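Local coordinates for glycosyl hydrolase, family 31/fibronectin type III domain protein (Clostridium perfringens, PDB 4LKS) that binds galactose through a calcium-containing family 32 carbohydrate-binding module, probably helping the parent family 31 glycoside hydrolase to stay on galactose-bearing glycans, at residues T67-K72 with A138-F143; G90-Y95 with F143-T148; Y95-S100 with I131-I136. All coordinates share one frame; numbering follows the deposited sequence. Where two conformers were deposited one is given.

In the fold
From the N terminus, the chain first lays down 67-72, then passes 90-95 and 95-100, which share Tyr-95, before reaching 131-136 and returning through 138-143 and 143-148, which share Phe-143. Contact 1 closes the longest sequence gap, between 67-72 and 138-143; contact 2 crosses it, since its first segment lies inside that loop and its second runs past it. Contact 3 is nested inside the loops closed by both. Strand 140-148 serves contacts 1 and 2, joining strand 64-70 at one end and segment 90-95, with its short strand 92-93, at the other, while contact 3 ties this sheet to strand 129-138 of the facing sheet. The Arg-142 to Glu-98 salt bridge connects contacts 1 and 3.

Contact 1: T67-K72 with A138-F143; sequences TIKLDK and AQYLRF
Ile-68 and Leu-141 form an antiparallel hydrogen-bonded pair, with Ile-68 N to Leu-141 O and Leu-141 N to Ile-68 O each 2.9 Å long. Beyond it, Leu-70 N gives a nearly straight bond to Gln-139 O (2.8 Å, 171° at the hydrogen). A fourth bond comes from a side chain: Gln-139 has CG anti to its backbone N (chi1 -174°) and stays extended, so that NE2 reaches Leu-70 O at 3.0 Å, with the acceptor close to the plane of the amide. This amide continues the pairing where the main-chain bonds stop and residues 71-72 turn toward the other sheet. Strands 64-70 and 140-148 are neighbours in the five-stranded sheet of the F5/8 type C beta-sandwich, and Gln-139 and Tyr-140 both face Ser-100 of the neighbouring strand 95-100, a classic beta bulge.

Packing differs on the two faces. On one, Lys-69 lies alongside Tyr-140, pointing the same way, its CG 3.5 Å from CE2 of the ring. A water at the ring edge, in its plane, is 2.8 Å from Tyr-140 OH and also takes a weak bond from Lys-69 NZ. On the same face, Thr-67 OG1 touches Arg-142 CD at 3.7 Å, while the guanidinium group leads away to Glu-98 and Trp-106. On the other face, Ile-68 and Leu-141 both pack on Phe-164 of the opposing sheet.

Contact 2: G90-Y95 with F143-T148; sequences GHVTEY and FTALKT
Two classic beta bulges follow each other where 90-95 meets 143-148: Thr-93 and Glu-94 both face Lys-147, while Leu-146 and Lys-147 both face Glu-94. Each bulge gathers two N-H groups on one carbonyl. Lys-147 O accepts from Thr-93 N at 2.9 Å and from Glu-94 N at 3.3 Å, both donors standing above the same face of the carbonyl plane. Glu-94 O takes the shorter bond, 2.8 Å, from Leu-146 N, with only a weak one from Lys-147 N.

Outside this backbone grip, the extended chains of Glu-94 and Lys-147 cross obliquely. Glu-94 OE1 lies beside the lysine methylenes, 3.3 Å from Lys-147 CE, but the salt bridge to NZ is long at 4.0 Å; much of this meeting is therefore carboxylate against aliphatic chain. Thr-93 OG1 touches Lys-147 CB, its side chain at about a right angle to that of the lysine. Leu-146 adds CD1 against the Glu-94 carboxylate carbon and the carbonyl of Tyr-95.

On the face of Val-92, Tyr-95 and Ala-145 the contacts are mostly apolar. Phe-143 presents CE1 to Tyr-95 CB at 3.7 Å. Val-92 places CG2 3.9 Å from Ala-145 CB and turns CG1 toward Phe-143 CZ.

The galactose site is close to this end of the sandwich. Gly-90 follows the ligand residue Asn-89. His-91 is held at both ring nitrogens, ND1 by Leu-123 N and NE2 by Arg-84 O, and Thr-148 OG1 bonds to Tyr-156 O, consistent with a second-shell role for His-91 and Thr-148. Away from the sugar, the backbone of Tyr-95 is hydrogen-bonded to Gly-112 on strand 107-113, and Phe-143 packs on Ile-66 of strand 64-70.

Contact 3: Y95-S100 with I131-I136; sequences YKIETS and IRFNTI
Thr-99 OG1 touches the side chain of Ile-136, nearest at CD1 (3.2 Å), with CG1 and CG2 a little farther off. The two side chains slide past each other in opposite directions; CG1 of Ile-136 anti to its backbone N (chi1 -177°) and an extended chi2 of 162° bring CD1 to the threonine hydroxyl.

At the other end of the contact, Tyr-95 and Ile-131 reach toward each other tip to tip. Ile-131 CD1 sits over one face of the phenol ring in a CH-pi contact, 3.8 Å from the centroid of the Tyr-95 ring and 15° off its normal. The second branch of the isoleucine takes the hydroxyl end, with CG2 3.3 Å from Tyr-95 OH. One side chain thus touches both the ring face and its oxygen.

Such side-chain meetings are how the two sheets of the beta-sandwich pack. Strands 95-100 and 131-136 belong to facing sheets and run in nearly the same direction, 9° apart, with axes 10.0 Å from each other and no hydrogen bond between them. Inward-pointing positions are Tyr-95, Ile-97 and Thr-99 on one side and Ile-131, Phe-133 and Ile-136 on the other; Asn-134 and Thr-135 break the every-second-residue spacing.

Between the two ends, Ile-97 CD1 in the conformer given comes 3.5 Å from Ile-131 CG2 and also approaches Phe-133 CD2, the isoleucine crossing the phenylalanine at about a right angle. Ile-79 of strand 73-82 packs against both Ile-97 and Ile-131, while Val-109 of strand 107-113 touches Thr-99 and Phe-133.

Contact 1: T67-K72 with A138-F143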
loop_
_atom_site.group_PDB
_atom_site.type_symbol
_atom_site.label_atom_id
_atom_site.label_comp_id
_atom_site.label_asym_id
_atom_site.label_seq_id
_atom_site.Cartn_x
_atom_site.Cartn_y
_atom_site.Cartn_z
ATOM N N THR A 67 -0.528 8.240 -1.480
ATOM C CA THR A 67 0.195 8.479 -2.726
ATOM C C THR A 67 1.696 8.490 -2.473
ATOM O O THR A 67 2.189 9.233 -1.611
ATOM C CB THR A 67 -0.191 9.807 -3.377
ATOM O OG1 THR A 67 -1.589 9.798 -3.685
ATOM C CG2 THR A 67 0.620 10.021 -4.662
ATOM N N ILE A 68 2.403 7.638 -3.211
ATOM C CA ILE A 68 3.857 7.546 -3.166
ATOM C C ILE A 68 4.455 8.190 -4.411
ATOM O O ILE A 68 4.049 7.888 -5.550
ATOM C CB ILE A 68 4.324 6.078 -3.115
ATOM C CG1 ILE A 68 3.605 5.303 -1.996
ATOM C CG2 ILE A 68 5.864 5.995 -2.999
ATOM C CD1 ILE A 68 3.631 5.953 -0.601
ATOM N N LYS A 69 5.412 9.088 -4.187
ATOM C CA LYS A 69 6.178 9.715 -5.254
ATOM C C LYS A 69 7.536 9.038 -5.340
ATOM O O LYS A 69 8.184 8.833 -4.316
ATOM C CB LYS A 69 6.379 11.201 -4.934
ATOM C CG LYS A 69 7.244 11.940 -5.941
ATOM C CD LYS A 69 7.528 13.357 -5.460
ATOM C CE LYS A 69 8.468 14.065 -6.406
ATOM N NZ LYS A 69 8.657 15.494 -6.006
ATOM N N LEU A 70 7.963 8.695 -6.553
ATOM C CA LEU A 70 9.277 8.082 -6.778
ATOM C C LEU A 70 10.250 9.182 -7.208
ATOM O O LEU A 70 9.823 10.258 -7.643
ATOM C CB LEU A 70 9.177 6.959 -7.823
ATOM C CG LEU A 70 8.283 5.801 -7.344
ATOM C CD1 LEU A 70 6.876 5.945 -7.870
ATOM C CD2 LEU A 70 8.864 4.448 -7.745
ATOM N N ASP A 71 11.548 8.930 -7.073
ATOM C CA ASP A 71 12.519 10.004 -7.311
ATOM C C ASP A 71 12.582 10.427 -8.782
ATOM O O ASP A 71 12.992 11.549 -9.101
ATOM C CB ASP A 71 13.904 9.617 -6.793
ATOM C CG ASP A 71 14.542 8.520 -7.606
ATOM O OD1 ASP A 71 13.935 7.436 -7.731
ATOM O OD2 ASP A 71 15.653 8.740 -8.127
ATOM N N LYS A 72 12.169 9.524 -9.669
ATOM C CA LYS A 72 12.032 9.794 -11.091
ATOM C C LYS A 72 10.953 8.840 -11.572
ATOM O O LYS A 72 10.452 8.035 -10.787
ATOM C CB LYS A 72 13.353 9.527 -11.824
ATOM C CG LYS A 72 13.900 8.121 -11.627
ATOM C CD LYS A 72 15.168 7.884 -12.452
ATOM C CE LYS A 72 15.837 6.582 -12.042
ATOM N NZ LYS A 72 16.483 5.898 -13.194
ATOM N N ALA A 138 5.675 5.479 -14.438
ATOM C CA ALA A 138 5.004 6.268 -13.414
ATOM C C ALA A 138 5.995 6.889 -12.460
ATOM O O ALA A 138 7.008 6.266 -12.106
ATOM C CB ALA A 138 4.045 5.380 -12.630
ATOM N N GLN A 139 5.690 8.105 -12.013
ATOM C CA GLN A 139 6.445 8.711 -10.915
ATOM C C GLN A 139 5.588 8.810 -9.647
ATOM O O GLN A 139 6.083 9.104 -8.563
ATOM C CB GLN A 139 7.002 10.087 -11.299
ATOM C CG GLN A 139 7.899 10.663 -10.213
ATOM C CD GLN A 139 8.663 11.901 -10.631
ATOM O OE1 GLN A 139 8.399 12.492 -11.679
ATOM N NE2 GLN A 139 9.616 12.305 -9.798
ATOM N N TYR A 140 4.290 8.567 -9.788
ATOM C CA TYR A 140 3.392 8.576 -8.630
ATOM C C TYR A 140 2.507 7.350 -8.681
ATOM O O TYR A 140 2.024 6.959 -9.755
ATOM C CB TYR A 140 2.504 9.834 -8.636
ATOM C CG TYR A 140 3.283 11.124 -8.683
ATOM C CD1 TYR A 140 3.744 11.634 -9.899
ATOM C CD2 TYR A 140 3.553 11.830 -7.522
ATOM C CE1 TYR A 140 4.466 12.814 -9.949
ATOM C CE2 TYR A 140 4.272 13.004 -7.561
ATOM C CZ TYR A 140 4.723 13.490 -8.775
ATOM O OH TYR A 140 5.443 14.663 -8.801
ATOM N N LEU A 141 2.272 6.749 -7.519
ATOM C CA LEU A 141 1.339 5.642 -7.417
ATOM C C LEU A 141 0.404 5.918 -6.255
ATOM O O LEU A 141 0.852 6.174 -5.145
ATOM C CB LEU A 141 2.090 4.307 -7.222
ATOM C CG LEU A 141 1.215 3.043 -7.194
ATOM C CD1 LEU A 141 1.907 1.833 -7.858
ATOM C CD2 LEU A 141 0.766 2.699 -5.770
ATOM N N ARG A 142 -0.893 5.867 -6.527
ATOM C CA ARG A 142 -1.912 6.006 -5.500
ATOM C C ARG A 142 -2.521 4.640 -5.195
ATOM O O ARG A 142 -3.078 3.967 -6.070
ATOM C CB ARG A 142 -2.982 7.011 -5.931
ATOM C CG ARG A 142 -4.057 7.249 -4.868
ATOM C CD ARG A 142 -4.803 8.559 -5.081
ATOM N NE ARG A 142 -5.609 8.563 -6.305
ATOM C CZ ARG A 142 -6.104 9.666 -6.866
ATOM N NH1 ARG A 142 -5.869 10.853 -6.322
ATOM N NH2 ARG A 142 -6.834 9.581 -7.972
ATOM N N PHE A 143 -2.384 4.242 -3.934
ATOM C CA PHE A 143 -2.859 2.954 -3.441
ATOM C C PHE A 143 -4.081 3.206 -2.567
ATOM O O PHE A 143 -3.990 3.903 -1.552
ATOM C CB PHE A 143 -1.741 2.273 -2.640
ATOM C CG PHE A 143 -2.113 0.919 -2.079
ATOM C CD1 PHE A 143 -2.049 -0.220 -2.866
ATOM C CD2 PHE A 143 -2.517 0.787 -0.758
ATOM C CE1 PHE A 143 -2.393 -1.475 -2.343
ATOM C CE2 PHE A 143 -2.852 -0.457 -0.235
ATOM C CZ PHE A 143 -2.781 -1.585 -1.025
HETATM O O HOH W 1 5.503 16.312 -6.581
#

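Contact 2: G90-Y95 with F143-T148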
loop_
_atom_site.group_PDB
_atom_site.type_symbol
_atom_site.label_atom_id
_atom_site.label_comp_id
_atom_site.label_asym_id
_atom_site.label_seq_id
_atom_site.Cartn_x
_atom_site.Cartn_y
_atom_site.Cartn_z
ATOM N N GLY A 90 -6.445 -2.703 10.230
ATOM C CA GLY A 90 -6.182 -1.984 9.002
ATOM C C GLY A 90 -5.678 -2.848 7.865
ATOM O O GLY A 90 -5.375 -2.308 6.813
ATOM N N HIS A 91 -5.583 -4.165 8.061
ATOM C CA HIS A 91 -5.178 -5.072 6.977
ATOM C C HIS A 91 -6.044 -4.856 5.740
ATOM O O HIS A 91 -7.272 -4.961 5.807
ATOM C CB HIS A 91 -5.281 -6.532 7.410
ATOM C CG HIS A 91 -4.126 -7.009 8.235
ATOM N ND1 HIS A 91 -3.843 -8.346 8.401
ATOM C CD2 HIS A 91 -3.171 -6.332 8.917
ATOM C CE1 HIS A 91 -2.763 -8.477 9.151
ATOM N NE2 HIS A 91 -2.337 -7.270 9.478
ATOM N N VAL A 92 -5.417 -4.551 4.611
ATOM C CA VAL A 92 -6.162 -4.240 3.391
ATOM C C VAL A 92 -6.532 -5.524 2.651
ATOM O O VAL A 92 -5.671 -6.370 2.383
ATOM C CB VAL A 92 -5.341 -3.322 2.471
ATOM C CG1 VAL A 92 -6.055 -3.130 1.144
ATOM C CG2 VAL A 92 -5.088 -1.969 3.167
ATOM N N THR A 93 -7.815 -5.684 2.326
ATOM C CA THR A 93 -8.254 -6.898 1.628
ATOM C C THR A 93 -8.748 -6.650 0.201
ATOM O O THR A 93 -8.825 -7.582 -0.596
ATOM C CB THR A 93 -9.332 -7.682 2.427
ATOM O OG1 THR A 93 -10.589 -7.002 2.331
ATOM C CG2 THR A 93 -8.933 -7.809 3.891
ATOM N N GLU A 94 -9.099 -5.405 -0.112
ATOM C CA GLU A 94 -9.450 -5.013 -1.475
ATOM C C GLU A 94 -8.805 -3.657 -1.739
ATOM O O GLU A 94 -8.863 -2.751 -0.893
ATOM C CB GLU A 94 -10.976 -4.935 -1.696
ATOM C CG GLU A 94 -11.356 -4.858 -3.185
ATOM C CD GLU A 94 -12.812 -4.486 -3.452
ATOM O OE1 GLU A 94 -13.534 -4.092 -2.517
ATOM O OE2 GLU A 94 -13.219 -4.566 -4.631
ATOM N N TYR A 95 -8.174 -3.516 -2.902
ATOM C CA TYR A 95 -7.391 -2.323 -3.215
ATOM C C TYR A 95 -7.613 -1.859 -4.656
ATOM O O TYR A 95 -8.133 -2.602 -5.514
ATOM C CB TYR A 95 -5.886 -2.592 -2.989
ATOM C CG TYR A 95 -5.395 -3.693 -3.904
ATOM C CD1 TYR A 95 -5.011 -3.411 -5.214
ATOM C CD2 TYR A 95 -5.375 -5.015 -3.490
ATOM C CE1 TYR A 95 -4.617 -4.418 -6.085
ATOM C CE2 TYR A 95 -4.973 -6.039 -4.359
ATOM C CZ TYR A 95 -4.595 -5.721 -5.654
ATOM O OH TYR A 95 -4.208 -6.704 -6.543
ATOM N N PHE A 143 -2.384 4.242 -3.934
ATOM C CA PHE A 143 -2.859 2.954 -3.441
ATOM C C PHE A 143 -4.081 3.206 -2.567
ATOM O O PHE A 143 -3.990 3.903 -1.552
ATOM C CB PHE A 143 -1.741 2.273 -2.640
ATOM C CG PHE A 143 -2.113 0.919 -2.079
ATOM C CD1 PHE A 143 -2.049 -0.220 -2.866
ATOM C CD2 PHE A 143 -2.517 0.787 -0.758
ATOM C CE1 PHE A 143 -2.393 -1.475 -2.343
ATOM C CE2 PHE A 143 -2.852 -0.457 -0.235
ATOM C CZ PHE A 143 -2.781 -1.585 -1.025
ATOM N N THR A 144 -5.227 2.663 -2.975
ATOM C CA THR A 144 -6.497 2.905 -2.296
ATOM C C THR A 144 -6.976 1.642 -1.625
ATOM O O THR A 144 -7.008 0.592 -2.242
ATOM C CB THR A 144 -7.564 3.364 -3.294
ATOM O OG1 THR A 144 -7.126 4.577 -3.915
ATOM C CG2 THR A 144 -8.898 3.605 -2.582
ATOM N N ALA A 145 -7.335 1.760 -0.348
ATOM C CA ALA A 145 -7.906 0.663 0.412
ATOM C C ALA A 145 -9.423 0.738 0.293
ATOM O O ALA A 145 -10.027 1.729 0.704
ATOM C CB ALA A 145 -7.485 0.759 1.866
ATOM N N LEU A 146 -10.026 -0.317 -0.249
ATOM C CA LEU A 146 -11.468 -0.363 -0.509
ATOM C C LEU A 146 -12.199 -1.194 0.542
ATOM O O LEU A 146 -13.359 -0.920 0.871
ATOM C CB LEU A 146 -11.738 -0.950 -1.901
ATOM C CG LEU A 146 -11.122 -0.189 -3.075
ATOM C CD1 LEU A 146 -11.282 -0.993 -4.367
ATOM C CD2 LEU A 146 -11.742 1.189 -3.220
ATOM N N LYS A 147 -11.523 -2.218 1.054
ATOM C CA LYS A 147 -12.041 -3.046 2.133
ATOM C C LYS A 147 -10.867 -3.375 3.038
ATOM O O LYS A 147 -9.738 -3.567 2.553
ATOM C CB LYS A 147 -12.636 -4.346 1.590
ATOM C CG LYS A 147 -13.917 -4.179 0.775
ATOM C CD LYS A 147 -14.411 -5.522 0.276
ATOM C CE LYS A 147 -15.728 -5.361 -0.471
ATOM N NZ LYS A 147 -16.195 -6.657 -1.030
ATOM N N THR A 148 -11.119 -3.439 4.344
ATOM C CA THR A 148 -10.066 -3.704 5.314
ATOM C C THR A 148 -10.595 -4.515 6.494
ATOM O O THR A 148 -11.820 -4.623 6.688
ATOM C CB THR A 148 -9.501 -2.408 5.906
ATOM O OG1 THR A 148 -10.563 -1.713 6.568
ATOM C CG2 THR A 148 -8.918 -1.496 4.833
#

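Contact 3: Y95-S100 with I131-I136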
loop_
_atom_site.group_PDB
_atom_site.type_symbol
_atom_site.label_atom_id
_atom_site.label_comp_id
_atom_site.label_asym_id
_atom_site.label_seq_id
_atom_site.Cartn_x
_atom_site.Cartn_y
_atom_site.Cartn_z
ATOM N N TYR A 95 -8.174 -3.516 -2.902
ATOM C CA TYR A 95 -7.391 -2.323 -3.215
ATOM C C TYR A 95 -7.613 -1.859 -4.656
ATOM O O TYR A 95 -8.133 -2.602 -5.514
ATOM C CB TYR A 95 -5.886 -2.592 -2.989
ATOM C CG TYR A 95 -5.395 -3.693 -3.904
ATOM C CD1 TYR A 95 -5.011 -3.411 -5.214
ATOM C CD2 TYR A 95 -5.375 -5.015 -3.490
ATOM C CE1 TYR A 95 -4.617 -4.418 -6.085
ATOM C CE2 TYR A 95 -4.973 -6.039 -4.359
ATOM C CZ TYR A 95 -4.595 -5.721 -5.654
ATOM O OH TYR A 95 -4.208 -6.704 -6.543
ATOM N N LYS A 96 -7.177 -0.633 -4.907
ATOM C CA LYS A 96 -7.080 -0.088 -6.251
ATOM C C LYS A 96 -5.703 0.546 -6.394
ATOM O O LYS A 96 -5.151 1.105 -5.428
ATOM C CB LYS A 96 -8.188 0.947 -6.514
ATOM C CG LYS A 96 -8.102 1.610 -7.892
ATOM C CD LYS A 96 -9.335 2.451 -8.197
ATOM C CE LYS A 96 -9.404 3.690 -7.333
ATOM N NZ LYS A 96 -10.558 4.544 -7.783
ATOM N N ILE A 97 -5.141 0.414 -7.594
ATOM C CA ILE A 97 -3.873 1.048 -7.922
ATOM C C ILE A 97 -4.076 2.005 -9.087
ATOM O O ILE A 97 -4.655 1.643 -10.119
ATOM C CB ILE A 97 -2.808 0.015 -8.308
ATOM C CG1 ILE A 97 -2.437 -0.829 -7.091
ATOM C CG2 ILE A 97 -1.560 0.717 -8.857
ATOM C CD1 ILE A 97 -1.623 -2.045 -7.417
ATOM N N GLU A 98 -3.600 3.236 -8.913
ATOM C CA GLU A 98 -3.593 4.231 -9.987
ATOM C C GLU A 98 -2.172 4.755 -10.099
ATOM O O GLU A 98 -1.457 4.800 -9.107
ATOM C CB GLU A 98 -4.497 5.410 -9.640
ATOM C CG GLU A 98 -5.962 5.096 -9.571
ATOM C CD GLU A 98 -6.707 6.197 -8.849
ATOM O OE1 GLU A 98 -6.674 6.219 -7.595
ATOM O OE2 GLU A 98 -7.271 7.078 -9.526
ATOM N N THR A 99 -1.761 5.169 -11.292
ATOM C CA THR A 99 -0.443 5.783 -11.431
ATOM C C THR A 99 -0.537 7.064 -12.228
ATOM O O THR A 99 -1.502 7.286 -12.962
ATOM C CB THR A 99 0.595 4.850 -12.094
ATOM O OG1 THR A 99 0.135 4.443 -13.383
ATOM C CG2 THR A 99 0.853 3.612 -11.241
ATOM N N SER A 100 0.480 7.902 -12.102
ATOM C CA SER A 100 0.541 9.112 -12.913
ATOM C C SER A 100 1.962 9.603 -13.088
ATOM O O SER A 100 2.877 9.166 -12.376
ATOM C CB SER A 100 -0.334 10.214 -12.315
ATOM O OG SER A 100 0.210 10.686 -11.109
ATOM N N ILE A 131 1.570 -7.834 -5.748
ATOM C CA ILE A 131 0.526 -7.342 -6.647
ATOM C C ILE A 131 1.189 -6.972 -7.968
ATOM O O ILE A 131 1.939 -5.996 -8.033
ATOM C CB ILE A 131 -0.174 -6.096 -6.046
ATOM C CG1 ILE A 131 -0.854 -6.445 -4.713
ATOM C CG2 ILE A 131 -1.184 -5.519 -7.041
ATOM C CD1 ILE A 131 -1.326 -5.240 -3.930
ATOM N N ARG A 132 0.928 -7.755 -9.016
ATOM C CA ARG A 132 1.527 -7.490 -10.321
ATOM C C ARG A 132 0.579 -6.703 -11.206
ATOM O O ARG A 132 -0.641 -6.728 -11.031
ATOM C CB ARG A 132 1.949 -8.792 -11.016
ATOM C CG ARG A 132 0.794 -9.662 -11.472
ATOM C CD ARG A 132 1.270 -11.028 -11.972
ATOM N NE ARG A 132 1.939 -10.957 -13.269
ATOM C CZ ARG A 132 1.324 -11.123 -14.438
ATOM N NH1 ARG A 132 0.019 -11.371 -14.479
ATOM N NH2 ARG A 132 2.014 -11.048 -15.572
ATOM N N PHE A 133 1.156 -5.991 -12.164
ATOM C CA PHE A 133 0.361 -5.285 -13.157
ATOM C C PHE A 133 1.179 -5.031 -14.417
ATOM O O PHE A 133 2.418 -5.078 -14.389
ATOM C CB PHE A 133 -0.214 -3.982 -12.575
ATOM C CG PHE A 133 0.785 -3.152 -11.812
ATOM C CD1 PHE A 133 1.598 -2.240 -12.473
ATOM C CD2 PHE A 133 0.891 -3.261 -10.432
ATOM C CE1 PHE A 133 2.511 -1.455 -11.772
ATOM C CE2 PHE A 133 1.804 -2.492 -9.720
ATOM C CZ PHE A 133 2.618 -1.584 -10.392
ATOM N N ASN A 134 0.485 -4.794 -15.523
ATOM C CA ASN A 134 1.155 -4.559 -16.788
ATOM C C ASN A 134 2.027 -3.327 -16.688
ATOM O O ASN A 134 1.611 -2.299 -16.150
ATOM C CB ASN A 134 0.151 -4.445 -17.932
ATOM C CG ASN A 134 -0.470 -5.781 -18.280
ATOM O OD1 ASN A 134 -0.074 -6.818 -17.740
ATOM N ND2 ASN A 134 -1.444 -5.767 -19.187
ATOM N N THR A 135 3.244 -3.449 -17.205
ATOM C CA THR A 135 4.264 -2.418 -17.043
ATOM C C THR A 135 3.776 -1.031 -17.434
ATOM O O THR A 135 3.281 -0.822 -18.555
ATOM C CB THR A 135 5.519 -2.749 -17.863
ATOM O OG1 THR A 135 5.927 -4.088 -17.561
ATOM C CG2 THR A 135 6.651 -1.780 -17.520
ATOM N N ILE A 136 3.896 -0.097 -16.499
ATOM C CA ILE A 136 3.451 1.274 -16.723
ATOM C C ILE A 136 4.474 2.252 -16.149
ATOM O O ILE A 136 4.962 2.091 -15.034
ATOM C CB ILE A 136 2.027 1.507 -16.147
ATOM C CG1 ILE A 136 1.533 2.924 -16.451
ATOM C CG2 ILE A 136 1.977 1.195 -14.645
ATOM C CD1 ILE A 136 0.012 3.071 -16.312
#